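Local coordinates for surface glycan binding protein B (Bacteroides ovatus, PDB 6E57), which binds mixed-linkage beta-glucan as a surface glycan-binding protein of a gut bacterium, probably capturing the polysaccharide at the cell surface for its utilization, at residues A[32-38]-A[113-119]. Numbering follows the deposited sequence.
Sequences ENDDPHI and TVKGKKT
K117 reaches across to the 32-38 loop and gives its ammonium group to the backbone of N33, NZ to O 2.8 Å, meeting the carbonyl nearly head-on (C=O...N 162°). A lysine suits this place because the gap is long: its chain is fully extended beyond CG, with CG turned away from its own carbonyl carbon (chi1 -61°), and so spans from one backbone to the other. The charge is answered more loosely by D35, whose OD1 lies a long 3.9 Å from NZ and touches the chain at CD. The side-chain amide of N33 also comes near the ammonium, too far to bond to it. An alanine in place of K117 would probably leave the N33 carbonyl without this donor, remove the long, loose charge partner of D35, and leave the two loops less firmly tied. T113 OG1 lies near E32 O, but its hydrogen bond goes to Y74 O.

Apolar contact is centred on P36. Its ring is set across the K117 chain at about a right angle, CD 3.8 Å from K117 CB, while CG rests against the backbone carbonyl carbon C of K118 at 3.5 Å. Proline serves well here, since it offers a compact hydrocarbon surface and has no N-H to satisfy. The contact joins the two sheets of what appears to be an N-terminal beta-sandwich domain at one end: strand 37-40 pairs with 63-70, whereas 113-119 spans the hairpin turn between strands 103-113 and 118-128, with the first residues of the latter. That turn is type I from T113 to G116, and glycine fits the positive phi (94°) at its end.

Further along, T119's branched methyl CG2 supplies the apolar touch, lying against the P36 carbonyl and the I38 side chain, 4.1 Å from I38 CG1; the side chains of T119 and I38 also touch V111 of strand 103-113. At the other end V114 CG2 packs obliquely on E32 CB at 4.0 Å.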
# COMPACT_ATOMS: atom_id res chain seq x y z
N GLU A 32 -20.64 18.85 -40.92
CA GLU A 32 -21.33 17.80 -40.15
C GLU A 32 -20.48 16.52 -40.11
O GLU A 32 -20.50 15.78 -39.12
CB GLU A 32 -22.69 17.46 -40.76
CG GLU A 32 -23.69 18.61 -40.73
CD GLU A 32 -25.03 18.26 -41.34
OE1 GLU A 32 -25.63 17.25 -40.92
OE2 GLU A 32 -25.47 18.99 -42.25
N ASN A 33 -19.76 16.25 -41.21
CA ASN A 33 -19.03 15.01 -41.41
C ASN A 33 -17.59 15.12 -40.90
O ASN A 33 -16.82 14.17 -41.02
CB ASN A 33 -19.06 14.60 -42.89
CG ASN A 33 -18.74 13.13 -43.10
OD1 ASN A 33 -19.30 12.27 -42.43
ND2 ASN A 33 -17.85 12.85 -44.04
N ASP A 34 -17.23 16.28 -40.33
CA ASP A 34 -15.89 16.54 -39.77
C ASP A 34 -15.64 15.63 -38.56
O ASP A 34 -16.57 15.29 -37.82
CB ASP A 34 -15.73 18.00 -39.34
CG ASP A 34 -15.45 18.97 -40.48
OD1 ASP A 34 -15.29 18.51 -41.63
OD2 ASP A 34 -15.38 20.18 -40.19
N ASP A 35 -14.37 15.27 -38.36
CA ASP A 35 -13.90 14.57 -37.16
C ASP A 35 -14.04 15.50 -35.96
O ASP A 35 -13.77 16.69 -36.07
CB ASP A 35 -12.45 14.10 -37.30
CG ASP A 35 -12.26 12.89 -38.19
OD1 ASP A 35 -12.98 11.89 -37.99
OD2 ASP A 35 -11.38 12.95 -39.08
N PRO A 36 -14.45 14.98 -34.78
CA PRO A 36 -14.56 15.80 -33.58
C PRO A 36 -13.19 16.06 -32.94
O PRO A 36 -12.41 15.12 -32.76
CB PRO A 36 -15.46 14.96 -32.68
CG PRO A 36 -15.11 13.53 -33.05
CD PRO A 36 -14.82 13.58 -34.54
N HIS A 37 -12.91 17.33 -32.61
CA HIS A 37 -11.67 17.75 -31.96
C HIS A 37 -12.01 18.60 -30.73
O HIS A 37 -12.86 19.49 -30.80
CB HIS A 37 -10.78 18.54 -32.94
CG HIS A 37 -10.18 17.71 -34.03
ND1 HIS A 37 -9.07 16.91 -33.83
CD2 HIS A 37 -10.52 17.56 -35.33
CE1 HIS A 37 -8.75 16.30 -34.95
NE2 HIS A 37 -9.63 16.68 -35.89
N ILE A 38 -11.36 18.30 -29.60
CA ILE A 38 -11.42 19.13 -28.41
C ILE A 38 -10.22 20.08 -28.44
O ILE A 38 -9.09 19.65 -28.20
CB ILE A 38 -11.46 18.28 -27.12
CG1 ILE A 38 -12.67 17.35 -27.10
CG2 ILE A 38 -11.40 19.17 -25.89
CD1 ILE A 38 -12.58 16.25 -26.06
N THR A 113 -20.37 13.49 -32.61
CA THR A 113 -20.93 14.36 -33.64
C THR A 113 -22.24 13.74 -34.15
O THR A 113 -22.57 12.60 -33.80
CB THR A 113 -19.91 14.64 -34.76
OG1 THR A 113 -20.46 15.65 -35.60
CG2 THR A 113 -19.56 13.42 -35.59
N VAL A 114 -22.97 14.49 -34.98
CA VAL A 114 -24.28 14.08 -35.50
C VAL A 114 -24.13 12.83 -36.38
O VAL A 114 -25.03 12.00 -36.42
CB VAL A 114 -24.99 15.22 -36.25
CG1 VAL A 114 -25.29 16.40 -35.33
CG2 VAL A 114 -24.23 15.68 -37.48
N LYS A 115 -22.99 12.71 -37.08
CA LYS A 115 -22.72 11.57 -37.97
C LYS A 115 -21.95 10.46 -37.24
O LYS A 115 -21.44 9.54 -37.88
CB LYS A 115 -22.00 12.05 -39.24
CG LYS A 115 -22.92 12.62 -40.32
CD LYS A 115 -23.45 11.59 -41.31
CE LYS A 115 -24.72 10.90 -40.87
NZ LYS A 115 -25.93 11.69 -41.18
N GLY A 116 -21.86 10.55 -35.91
CA GLY A 116 -21.54 9.40 -35.05
C GLY A 116 -20.07 9.25 -34.72
O GLY A 116 -19.71 8.39 -33.92
N LYS A 117 -19.21 10.07 -35.34
CA LYS A 117 -17.77 10.09 -35.04
C LYS A 117 -17.56 10.67 -33.63
O LYS A 117 -18.33 11.52 -33.20
CB LYS A 117 -17.01 10.90 -36.09
CG LYS A 117 -17.12 10.37 -37.52
CD LYS A 117 -16.55 11.33 -38.54
CE LYS A 117 -16.43 10.71 -39.92
NZ LYS A 117 -15.67 11.59 -40.83
N LYS A 118 -16.52 10.19 -32.93
CA LYS A 118 -16.35 10.49 -31.50
C LYS A 118 -14.86 10.58 -31.12
O LYS A 118 -14.01 9.95 -31.74
CB LYS A 118 -17.06 9.43 -30.65
CG LYS A 118 -16.63 7.99 -30.91
CD LYS A 118 -17.52 6.96 -30.23
CE LYS A 118 -18.88 6.82 -30.88
NZ LYS A 118 -19.69 5.76 -30.23
N THR A 119 -14.59 11.40 -30.09
CA THR A 119 -13.28 11.50 -29.43
C THR A 119 -13.53 11.50 -27.91
O THR A 119 -14.65 11.75 -27.46
CB THR A 119 -12.50 12.72 -29.94
OG1 THR A 119 -11.14 12.60 -29.53
CG2 THR A 119 -13.06 14.04 -29.46